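Local structure of acetylene hydratase Ahy (Pelobacter acetylenicus, 2E7Z) at residues T51-K56 with H458-P463; G23-K28 with Q479-P484. The protein catalyses the non-redox hydration of acetylene to acetaldehyde, using a tungsten-bis(molybdopterin guanine dinucleotide) cofactor and a [4Fe-4S] cluster. All blocks are in the same frame, centred on the assembly; numbering follows the deposited sequence.

Contact 1: T51-K56 with H458-P463. With MGD (2-amino-5,6-dimercapto-7-methyl-3,7,8a,9-tetrahydro-8-oxa-1,3,9,10-tetraaza-anthracen-4-one guanosine dinucleotide), chain E.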
ATOM      1  N   THR A  51     -11.288  21.768  -3.146  1.00 14.85           N
ATOM      2  CA  THR A  51     -11.250  22.396  -1.807  1.00 14.44           C
ATOM      3  C   THR A  51      -9.919  22.117  -1.097  1.00 14.42           C
ATOM      4  O   THR A  51      -9.515  22.854  -0.189  1.00 15.13           O
ATOM      5  CB  THR A  51     -12.390  21.945  -0.871  1.00 16.53           C
ATOM      6  OG1 THR A  51     -12.160  20.588  -0.475  1.00 16.21           O
ATOM      7  CG2 THR A  51     -13.760  22.076  -1.551  1.00 16.36           C
ATOM      8  N   ILE A  52      -9.253  21.042  -1.527  1.00 13.21           N
ATOM      9  CA  ILE A  52      -7.910  20.714  -1.053  1.00 12.48           C
ATOM     10  C   ILE A  52      -6.859  21.443  -1.884  1.00 11.88           C
ATOM     11  O   ILE A  52      -5.949  22.075  -1.326  1.00 12.29           O
ATOM     12  CB  ILE A  52      -7.679  19.209  -1.114  1.00 11.90           C
ATOM     13  CG1 ILE A  52      -8.768  18.455  -0.320  1.00 14.39           C
ATOM     14  CG2 ILE A  52      -6.279  18.862  -0.560  1.00 11.93           C
ATOM     15  CD1 ILE A  52      -8.897  18.816   1.168  1.00 15.82           C
ATOM     16  N   ARG A  53      -6.986  21.374  -3.221  1.00 11.43           N
ATOM     17  CA  ARG A  53      -6.052  22.107  -4.072  1.00 11.51           C
ATOM     18  C   ARG A  53      -5.971  23.605  -3.708  1.00 11.58           C
ATOM     19  O   ARG A  53      -4.895  24.216  -3.781  1.00 11.83           O
ATOM     20  CB  ARG A  53      -6.404  21.941  -5.553  1.00 11.97           C
ATOM     21  CG  ARG A  53      -5.359  22.539  -6.470  1.00 11.54           C
ATOM     22  CD  ARG A  53      -5.904  22.748  -7.869  1.00 13.00           C
ATOM     23  NE  ARG A  53      -6.559  24.048  -8.045  1.00 12.64           N
ATOM     24  CZ  ARG A  53      -5.911  25.181  -8.312  1.00 14.12           C
ATOM     25  NH1 ARG A  53      -4.583  25.207  -8.407  1.00 13.98           N
ATOM     26  NH2 ARG A  53      -6.614  26.294  -8.523  1.00 14.54           N
ATOM     27  N   THR A  54      -7.114  24.200  -3.343  1.00 12.81           N
ATOM     28  CA  THR A  54      -7.160  25.633  -3.039  1.00 13.59           C
ATOM     29  C   THR A  54      -7.232  25.935  -1.550  1.00 13.44           C
ATOM     30  O   THR A  54      -7.533  27.068  -1.167  1.00 14.51           O
ATOM     31  CB  THR A  54      -8.331  26.360  -3.774  1.00 13.98           C
ATOM     32  OG1 THR A  54      -9.579  25.856  -3.293  1.00 15.81           O
ATOM     33  CG2 THR A  54      -8.233  26.099  -5.265  1.00 14.61           C
ATOM     34  N   HIS A  55      -6.996  24.942  -0.706  1.00 13.20           N
ATOM     35  CA  HIS A  55      -7.161  25.126   0.731  1.00 13.75           C
ATOM     36  C   HIS A  55      -6.259  26.235   1.235  1.00 13.70           C
ATOM     37  O   HIS A  55      -5.088  26.315   0.832  1.00 14.72           O
ATOM     38  CB  HIS A  55      -6.878  23.816   1.496  1.00 13.57           C
ATOM     39  CG  HIS A  55      -7.494  23.835   2.852  1.00 13.88           C
ATOM     40  ND1 HIS A  55      -6.896  24.451   3.926  1.00 16.38           N
ATOM     41  CD2 HIS A  55      -8.690  23.382   3.287  1.00 15.44           C
ATOM     42  CE1 HIS A  55      -7.707  24.384   4.971  1.00 15.45           C
ATOM     43  NE2 HIS A  55      -8.788  23.717   4.616  1.00 15.92           N
ATOM     44  N   LYS A  56      -6.779  27.107   2.110  1.00 14.38           N
ATOM     45  CA  LYS A  56      -5.952  28.210   2.616  1.00 15.91           C
ATOM     46  C   LYS A  56      -4.711  27.739   3.361  1.00 15.21           C
ATOM     47  O   LYS A  56      -3.718  28.456   3.400  1.00 16.38           O
ATOM     48  CB  LYS A  56      -6.758  29.172   3.505  1.00 17.07           C
ATOM     49  CG  LYS A  56      -7.291  28.547   4.778  1.00 20.10           C
ATOM     50  CD  LYS A  56      -8.122  29.529   5.605  1.00 24.22           C
ATOM     51  CE  LYS A  56      -7.320  30.755   6.034  1.00 29.54           C
ATOM     52  NZ  LYS A  56      -6.276  30.445   7.058  1.00 32.08           N
ATOM     53  N   HIS A 458      -0.464  19.284  -7.170  1.00  8.51           N
ATOM     54  CA  HIS A 458      -1.657  18.516  -6.903  1.00  8.36           C
ATOM     55  C   HIS A 458      -2.106  17.829  -8.208  1.00  8.39           C
ATOM     56  O   HIS A 458      -1.734  18.237  -9.325  1.00  8.66           O
ATOM     57  CB  HIS A 458      -2.710  19.516  -6.367  1.00  8.90           C
ATOM     58  CG  HIS A 458      -4.045  18.918  -6.063  1.00 10.78           C
ATOM     59  ND1 HIS A 458      -5.000  18.682  -7.032  1.00 10.48           N
ATOM     60  CD2 HIS A 458      -4.581  18.501  -4.888  1.00 10.11           C
ATOM     61  CE1 HIS A 458      -6.070  18.151  -6.462  1.00 10.32           C
ATOM     62  NE2 HIS A 458      -5.843  18.030  -5.162  1.00  9.98           N
ATOM     63  N   TRP A 459      -2.889  16.766  -8.085  1.00  8.41           N
ATOM     64  CA  TRP A 459      -3.295  16.012  -9.271  1.00  8.41           C
ATOM     65  C   TRP A 459      -4.100  16.802 -10.315  1.00  8.59           C
ATOM     66  O   TRP A 459      -4.179  16.380 -11.461  1.00  9.00           O
ATOM     67  CB  TRP A 459      -3.997  14.699  -8.883  1.00  8.28           C
ATOM     68  CG  TRP A 459      -5.325  14.786  -8.197  1.00  8.08           C
ATOM     69  CD1 TRP A 459      -5.554  14.707  -6.851  1.00  9.04           C
ATOM     70  CD2 TRP A 459      -6.617  14.824  -8.827  1.00  8.39           C
ATOM     71  NE1 TRP A 459      -6.929  14.754  -6.606  1.00  9.58           N
ATOM     72  CE2 TRP A 459      -7.589  14.813  -7.805  1.00  9.78           C
ATOM     73  CE3 TRP A 459      -7.045  14.865 -10.162  1.00  9.58           C
ATOM     74  CZ2 TRP A 459      -8.962  14.840  -8.085  1.00  9.77           C
ATOM     75  CZ3 TRP A 459      -8.398  14.874 -10.428  1.00  9.94           C
ATOM     76  CH2 TRP A 459      -9.335  14.868  -9.398  1.00 10.64           C
ATOM     77  N   LEU A 460      -4.712  17.916  -9.925  1.00  9.14           N
ATOM     78  CA  LEU A 460      -5.430  18.770 -10.886  1.00  9.87           C
ATOM     79  C   LEU A 460      -4.457  19.744 -11.576  1.00 10.12           C
ATOM     80  O   LEU A 460      -4.882  20.592 -12.370  1.00 10.78           O
ATOM     81  CB  LEU A 460      -6.581  19.539 -10.181  1.00  9.65           C
ATOM     82  CG  LEU A 460      -7.784  18.659  -9.828  1.00 10.28           C
ATOM     83  CD1 LEU A 460      -8.707  19.439  -8.853  1.00 11.23           C
ATOM     84  CD2 LEU A 460      -8.552  18.257 -11.085  1.00 11.97           C
ATOM     85  N   GLU A 461      -3.160  19.625 -11.259  1.00  9.06           N
ATOM     86  CA  GLU A 461      -2.153  20.567 -11.735  1.00  9.02           C
ATOM     87  C   GLU A 461      -1.040  19.900 -12.530  1.00  8.73           C
ATOM     88  O   GLU A 461       0.034  20.503 -12.736  1.00  9.21           O
ATOM     89  CB  GLU A 461      -1.516  21.308 -10.556  1.00  9.27           C
ATOM     90  CG  GLU A 461      -2.518  22.042  -9.652  1.00  9.84           C
ATOM     91  CD  GLU A 461      -1.891  22.554  -8.360  1.00 10.42           C
ATOM     92  OE1 GLU A 461      -0.822  22.030  -7.937  1.00  9.84           O
ATOM     93  OE2 GLU A 461      -2.480  23.488  -7.774  1.00 10.87           O
ATOM     94  N   ARG A 462      -1.257  18.666 -12.985  1.00  8.27           N
ATOM     95  CA  ARG A 462      -0.164  17.944 -13.623  1.00  8.62           C
ATOM     96  C   ARG A 462      -0.618  16.927 -14.657  1.00  7.94           C
ATOM     97  O   ARG A 462      -1.647  16.272 -14.478  1.00  8.37           O
ATOM     98  CB  ARG A 462       0.684  17.241 -12.549  1.00  7.54           C
ATOM     99  CG  ARG A 462      -0.068  16.138 -11.748  1.00  8.80           C
ATOM    100  CD  ARG A 462       0.770  15.708 -10.563  1.00  7.58           C
ATOM    101  NE  ARG A 462       0.102  14.703  -9.738  1.00  7.71           N
ATOM    102  CZ  ARG A 462       0.133  14.700  -8.401  1.00  7.40           C
ATOM    103  NH1 ARG A 462      -0.484  13.742  -7.726  1.00  7.80           N
ATOM    104  NH2 ARG A 462       0.816  15.637  -7.738  1.00  7.78           N
ATOM    105  N   PRO A 463       0.191  16.743 -15.707  1.00  8.01           N
ATOM    106  CA  PRO A 463      -0.050  15.614 -16.606  1.00  8.00           C
ATOM    107  C   PRO A 463       0.524  14.345 -15.971  1.00  7.63           C
ATOM    108  O   PRO A 463       1.459  14.437 -15.167  1.00  7.90           O
ATOM    109  CB  PRO A 463       0.778  15.976 -17.825  1.00  8.48           C
ATOM    110  CG  PRO A 463       1.964  16.705 -17.257  1.00  8.30           C
ATOM    111  CD  PRO A 463       1.413  17.492 -16.073  1.00  8.17           C
TER
HETATM  112  PB  MGD E 801      -0.294   9.028   4.265  1.00  8.87           P
HETATM  113  O1B MGD E 801       0.535   8.357   5.331  1.00  9.55           O
HETATM  114  O2B MGD E 801      -1.586   9.667   4.621  1.00  9.31           O
HETATM  115  O3B MGD E 801      -0.636   8.015   3.069  1.00  8.26           O
HETATM  116  O3A MGD E 801       0.316   5.709   2.774  1.00  9.36           O
HETATM  117  PA  MGD E 801       0.304   7.165   2.081  1.00  8.69           P
HETATM  118  O1A MGD E 801      -0.426   7.156   0.772  1.00  8.74           O
HETATM  119  O2A MGD E 801       1.723   7.646   2.145  1.00  7.94           O
HETATM  120  O5' MGD E 801       0.673  10.126   3.588  1.00  8.04           O
HETATM  121  C5' MGD E 801       0.348  10.634   2.305  1.00  8.87           C
HETATM  122  C4' MGD E 801       0.862  12.060   2.272  1.00  6.98           C
HETATM  123  O4' MGD E 801       0.826  12.492   0.903  1.00  7.65           O
HETATM  124  C3' MGD E 801      -0.040  13.055   2.995  1.00  7.56           C
HETATM  125  O3' MGD E 801       0.737  13.757   3.980  1.00  8.76           O
HETATM  126  C2' MGD E 801      -0.595  14.008   1.914  1.00  7.85           C
HETATM  127  O2' MGD E 801      -0.782  15.382   2.308  1.00  9.39           O
HETATM  128  C1' MGD E 801       0.474  13.893   0.861  1.00  7.69           C
HETATM  129  N9  MGD E 801       0.050  14.119  -0.530  1.00  7.75           N
HETATM  130  C8  MGD E 801      -1.108  13.727  -1.117  1.00  8.18           C
HETATM  131  N7  MGD E 801      -1.101  14.018  -2.428  1.00  8.46           N
HETATM  132  C5  MGD E 801       0.114  14.541  -2.702  1.00  7.74           C
HETATM  133  C6  MGD E 801       0.803  15.057  -3.873  1.00  7.81           C
HETATM  134  O6  MGD E 801       0.258  15.063  -4.996  1.00  7.80           O
HETATM  135  N1  MGD E 801       2.063  15.482  -3.681  1.00  7.29           N
HETATM  136  C2  MGD E 801       2.680  15.556  -2.506  1.00  7.44           C
HETATM  137  N2  MGD E 801       3.964  16.013  -2.459  1.00  7.98           N
HETATM  138  N3  MGD E 801       2.106  15.110  -1.392  1.00  7.44           N
HETATM  139  C4  MGD E 801       0.858  14.603  -1.458  1.00  7.54           C
HETATM  140  C10 MGD E 801      -0.752   4.814   2.459  1.00 10.88           C
HETATM  141  C11 MGD E 801      -0.318   3.440   2.924  1.00 10.61           C
HETATM  142  O11 MGD E 801      -0.270   3.514   4.347  1.00  8.62           O
HETATM  143  C12 MGD E 801      -1.312   2.399   2.468  1.00 11.01           C
HETATM  144  S12 MGD E 801      -1.709   2.334   0.806  1.00 13.53           S
HETATM  145  C13 MGD E 801      -1.824   1.509   3.333  1.00 11.18           C
HETATM  146  S13 MGD E 801      -3.040   0.404   2.883  1.00 14.62           S
HETATM  147  C14 MGD E 801      -1.393   1.423   4.764  1.00 10.51           C
HETATM  148  N15 MGD E 801      -2.429   1.876   5.679  1.00 10.42           N
HETATM  149  C16 MGD E 801      -2.033   1.921   6.984  1.00 10.39           C
HETATM  150  C17 MGD E 801      -2.922   1.678   8.128  1.00 10.57           C
HETATM  151  O17 MGD E 801      -4.127   1.394   7.946  1.00 11.93           O
HETATM  152  N18 MGD E 801      -2.390   1.760   9.364  1.00 10.82           N
HETATM  153  C19 MGD E 801      -1.086   2.053   9.597  1.00  9.48           C
HETATM  154  N19 MGD E 801      -0.615   2.128  10.859  1.00 10.76           N
HETATM  155  N20 MGD E 801      -0.232   2.310   8.598  1.00  9.83           N
HETATM  156  C21 MGD E 801      -0.635   2.245   7.323  1.00 10.49           C
HETATM  157  N22 MGD E 801       0.241   2.473   6.341  1.00  9.47           N
HETATM  158  C23 MGD E 801      -0.102   2.236   4.954  1.00 10.39           C
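Over one face of the His-458 imidazole sits CB of Arg-53, 3.7 Å from the ring centroid and only 4° off its normal, a CH-pi contact made by a methylene rather than by the charged end. The guanidinium of Arg-53 is met at its edge, almost in plane, by Glu-461 OE2: NH1 donates to the anti lone pair of that oxygen over 2.8 Å, forming a salt bridge in which the two flat groups are turned 70° apart. With CG anti to the backbone N (chi1 -173°), the arginine's CB and CG cross the imidazole and its aliphatic part passes beside Glu-461 OE2; the bend at chi3 lets the guanidinium fold round so that NH1 comes back to that oxygen, a path that suits a long side chain, apolar at its root and charged at its tip. Leu-460 CB adds an apolar touch on CD of Arg-53. The ring itself is steadied by the backbone N of Leu-460, which donates to ND1 of His-458 at 3.0 Å, while OE1 of Glu-461 accepts from the backbone N of His-458. Cutting His-458 back to an alanine is likely to take the aromatic face from under Arg-53 CB and leave the Leu-460 N-H without its acceptor. Next along the loop, Arg-462 grips O6 of the MGD guanine with NH1 and NH2, and Asp-457 pairs with the same guanidinium. Arg-58 gives Glu-461 OE2 a second cationic partner. The contact thus joins the end of helix 49-53 to the loop following strand 452-455, with Ile-25 of strand 25-29 against both Arg-53 and Leu-460.

Contact 2: G23-K28 with Q479-P484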
ATOM      1  N   GLY A  23     -12.917  30.304 -11.721  1.00 21.14           N
ATOM      2  CA  GLY A  23     -11.634  29.656 -11.450  1.00 19.96           C
ATOM      3  C   GLY A  23     -11.702  28.341 -10.687  1.00 19.10           C
ATOM      4  O   GLY A  23     -10.714  27.609 -10.650  1.00 18.92           O
ATOM      5  N   LYS A  24     -12.852  28.051 -10.070  1.00 17.93           N
ATOM      6  CA  LYS A  24     -13.057  26.793  -9.347  1.00 17.59           C
ATOM      7  C   LYS A  24     -13.022  25.644 -10.355  1.00 16.66           C
ATOM      8  O   LYS A  24     -13.521  25.762 -11.479  1.00 16.79           O
ATOM      9  CB  LYS A  24     -14.382  26.782  -8.587  1.00 19.03           C
ATOM     10  CG  LYS A  24     -14.398  27.578  -7.293  1.00 20.86           C
ATOM     11  CD  LYS A  24     -15.739  27.386  -6.562  1.00 24.66           C
ATOM     12  CE  LYS A  24     -16.117  28.606  -5.724  1.00 27.43           C
ATOM     13  NZ  LYS A  24     -15.349  28.668  -4.445  1.00 30.22           N
ATOM     14  N   ILE A  25     -12.407  24.531  -9.966  1.00 15.48           N
ATOM     15  CA  ILE A  25     -12.397  23.347 -10.809  1.00 15.62           C
ATOM     16  C   ILE A  25     -13.516  22.408 -10.399  1.00 15.81           C
ATOM     17  O   ILE A  25     -13.552  21.926  -9.251  1.00 16.84           O
ATOM     18  CB  ILE A  25     -11.031  22.606 -10.766  1.00 15.40           C
ATOM     19  CG1 ILE A  25      -9.913  23.582 -11.138  1.00 16.25           C
ATOM     20  CG2 ILE A  25     -11.080  21.389 -11.686  1.00 15.96           C
ATOM     21  CD1 ILE A  25      -8.511  23.042 -10.905  1.00 13.79           C
ATOM     22  N   GLN A  26     -14.413  22.132 -11.335  1.00 15.71           N
ATOM     23  CA  GLN A  26     -15.467  21.177 -11.113  1.00 16.72           C
ATOM     24  C   GLN A  26     -15.026  19.819 -11.643  1.00 16.50           C
ATOM     25  O   GLN A  26     -14.606  19.698 -12.802  1.00 17.58           O
ATOM     26  CB  GLN A  26     -16.747  21.639 -11.806  1.00 17.65           C
ATOM     27  CG  GLN A  26     -17.854  20.599 -11.813  1.00 21.02           C
ATOM     28  CD  GLN A  26     -19.003  20.997 -12.714  1.00 25.99           C
ATOM     29  OE1 GLN A  26     -20.072  21.345 -12.238  1.00 29.62           O
ATOM     30  NE2 GLN A  26     -18.772  20.976 -14.025  1.00 28.95           N
ATOM     31  N   THR A  27     -15.103  18.803 -10.785  1.00 16.14           N
ATOM     32  CA  THR A  27     -14.813  17.422 -11.169  1.00 16.29           C
ATOM     33  C   THR A  27     -16.097  16.596 -11.185  1.00 17.36           C
ATOM     34  O   THR A  27     -16.974  16.786 -10.329  1.00 18.13           O
ATOM     35  CB  THR A  27     -13.822  16.775 -10.200  1.00 16.15           C
ATOM     36  OG1 THR A  27     -14.242  17.051  -8.857  1.00 16.48           O
ATOM     37  CG2 THR A  27     -12.410  17.324 -10.421  1.00 15.90           C
ATOM     38  N   LYS A  28     -16.224  15.723 -12.179  1.00 16.93           N
ATOM     39  CA  LYS A  28     -17.389  14.844 -12.305  1.00 18.04           C
ATOM     40  C   LYS A  28     -17.021  13.503 -12.927  1.00 18.17           C
ATOM     41  O   LYS A  28     -15.933  13.350 -13.489  1.00 17.11           O
ATOM     42  CB  LYS A  28     -18.501  15.527 -13.104  1.00 19.17           C
ATOM     43  CG  LYS A  28     -18.165  15.820 -14.547  1.00 22.57           C
ATOM     44  CD  LYS A  28     -19.338  16.514 -15.247  1.00 26.86           C
ATOM     45  CE  LYS A  28     -19.801  17.755 -14.486  1.00 29.83           C
ATOM     46  NZ  LYS A  28     -20.804  18.554 -15.262  1.00 34.21           N
ATOM     47  N   GLN A 479      -4.708  14.427 -18.117  1.00  8.56           N
ATOM     48  CA  GLN A 479      -4.406  15.772 -18.584  1.00  8.46           C
ATOM     49  C   GLN A 479      -4.228  16.725 -17.433  1.00  9.77           C
ATOM     50  O   GLN A 479      -4.901  16.583 -16.388  1.00  9.36           O
ATOM     51  CB  GLN A 479      -5.524  16.247 -19.506  1.00 10.02           C
ATOM     52  CG  GLN A 479      -5.708  15.376 -20.745  1.00 10.52           C
ATOM     53  CD  GLN A 479      -6.706  15.996 -21.683  1.00 10.76           C
ATOM     54  OE1 GLN A 479      -7.897  16.054 -21.392  1.00 12.26           O
ATOM     55  NE2 GLN A 479      -6.210  16.535 -22.780  1.00 13.15           N
ATOM     56  N   GLN A 480      -3.353  17.712 -17.643  1.00  9.37           N
ATOM     57  CA  GLN A 480      -3.189  18.815 -16.709  1.00  9.72           C
ATOM     58  C   GLN A 480      -4.365  19.794 -16.804  1.00 10.22           C
ATOM     59  O   GLN A 480      -4.651  20.300 -17.894  1.00 11.15           O
ATOM     60  CB  GLN A 480      -1.913  19.549 -17.031  1.00  9.55           C
ATOM     61  CG  GLN A 480      -1.553  20.614 -16.036  1.00 11.38           C
ATOM     62  CD  GLN A 480      -0.196  21.224 -16.276  1.00 14.16           C
ATOM     63  OE1 GLN A 480       0.527  20.833 -17.202  1.00 15.49           O
ATOM     64  NE2 GLN A 480       0.178  22.160 -15.428  1.00 14.72           N
ATOM     65  N   VAL A 481      -5.013  20.100 -15.681  1.00 10.42           N
ATOM     66  CA  VAL A 481      -6.141  21.031 -15.717  1.00 12.02           C
ATOM     67  C   VAL A 481      -5.688  22.488 -15.600  1.00 12.35           C
ATOM     68  O   VAL A 481      -6.104  23.359 -16.388  1.00 12.94           O
ATOM     69  CB  VAL A 481      -7.218  20.666 -14.668  1.00 12.25           C
ATOM     70  CG1 VAL A 481      -8.424  21.583 -14.832  1.00 13.16           C
ATOM     71  CG2 VAL A 481      -7.646  19.216 -14.839  1.00 12.54           C
ATOM     72  N   VAL A 482      -4.856  22.767 -14.604  1.00 11.79           N
ATOM     73  CA  VAL A 482      -4.333  24.122 -14.358  1.00 12.53           C
ATOM     74  C   VAL A 482      -2.845  24.082 -14.037  1.00 12.24           C
ATOM     75  O   VAL A 482      -2.278  23.019 -13.771  1.00 11.71           O
ATOM     76  CB  VAL A 482      -5.098  24.879 -13.208  1.00 12.02           C
ATOM     77  CG1 VAL A 482      -6.582  25.090 -13.533  1.00 15.58           C
ATOM     78  CG2 VAL A 482      -4.931  24.152 -11.867  1.00 13.75           C
ATOM     79  N   GLU A 483      -2.191  25.228 -14.094  1.00 12.93           N
ATOM     80  CA  GLU A 483      -0.823  25.359 -13.625  1.00 13.99           C
ATOM     81  C   GLU A 483      -0.830  25.223 -12.104  1.00 13.04           C
ATOM     82  O   GLU A 483      -1.810  25.597 -11.452  1.00 13.70           O
ATOM     83  CB  GLU A 483      -0.263  26.735 -14.023  1.00 15.39           C
ATOM     84  CG  GLU A 483       0.011  26.894 -15.531  1.00 20.11           C
ATOM     85  CD  GLU A 483       1.144  26.014 -16.067  1.00 26.79           C
ATOM     86  OE1 GLU A 483       2.050  25.622 -15.292  1.00 29.67           O
ATOM     87  OE2 GLU A 483       1.133  25.723 -17.287  1.00 30.53           O
ATOM     88  N   PRO A 484       0.262  24.706 -11.523  1.00 12.48           N
ATOM     89  CA  PRO A 484       0.286  24.612 -10.062  1.00 12.11           C
ATOM     90  C   PRO A 484       0.179  25.972  -9.375  1.00 12.76           C
ATOM     91  O   PRO A 484       0.734  26.972  -9.838  1.00 13.88           O
ATOM     92  CB  PRO A 484       1.641  23.975  -9.748  1.00 12.80           C
ATOM     93  CG  PRO A 484       2.372  23.830 -11.037  1.00 15.09           C
ATOM     94  CD  PRO A 484       1.468  24.153 -12.170  1.00 12.76           C
TER
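CD1 of Ile-25 touches both methyls of Val-482, the nearer being CG1 at 3.8 Å. Its other branch, Ile-25 CG2, lies 4.1 Å from Val-481 CG1. Toward Val-482 the approach is tip to tip, whereas Ile-25 and Val-481 lie alongside one another, pointing opposite ways. The isoleucine owes this double reach to its branching: CG2 stands anti to the backbone N, while the longer arm, extended at chi2 (170°), carries CD1 out to the second valine. The compact, beta-branched valines suit the other side, each presenting methyls close to its own backbone. With the nearest CA atoms, those of Ile-25 and Val-481, 8.3 Å apart, the meeting is one of apolar side chains alone. Within 479-484, Gln-480 NE2 donates to the carbonyl O of Val-482 at 3.1 Å, approaching from above the carbonyl plane and bracing the bend between them. The arrangement packs the N-terminal three-stranded antiparallel sheet, which lies near the [4Fe-4S] cluster as in relatives of the DMSO reductase family, against a loop some 450 residues on; Ile-25 is the part played by strand 25-29, while Ala-17 and Val-19 of strand 14-19 touch the same valines and Val-4 of strand 2-5 touches Val-481.

Contact 1 and contact 2 have centres about 8 Å apart and are nested along the chain, contact 1 lying inside the loop closed by contact 2. They touch directly: the backbone N of Val-482 probably donates a hydrogen bond to O of Leu-460 at 3.1 Å, tying 479-484 to 458-463, and Pro-484 packs on the Glu-461 carboxylate. Arg-53 also touches both Ile-25 and Val-482, so one arginine belongs to both neighbourhoods. Contact 1 reaches the cofactor through Arg-462, whereas the Val-482 side chain in contact 2 is about 13 Å from MGD. The cluster is about 10 Å from the His-458 side chain and about 13 Å from that of Ile-25.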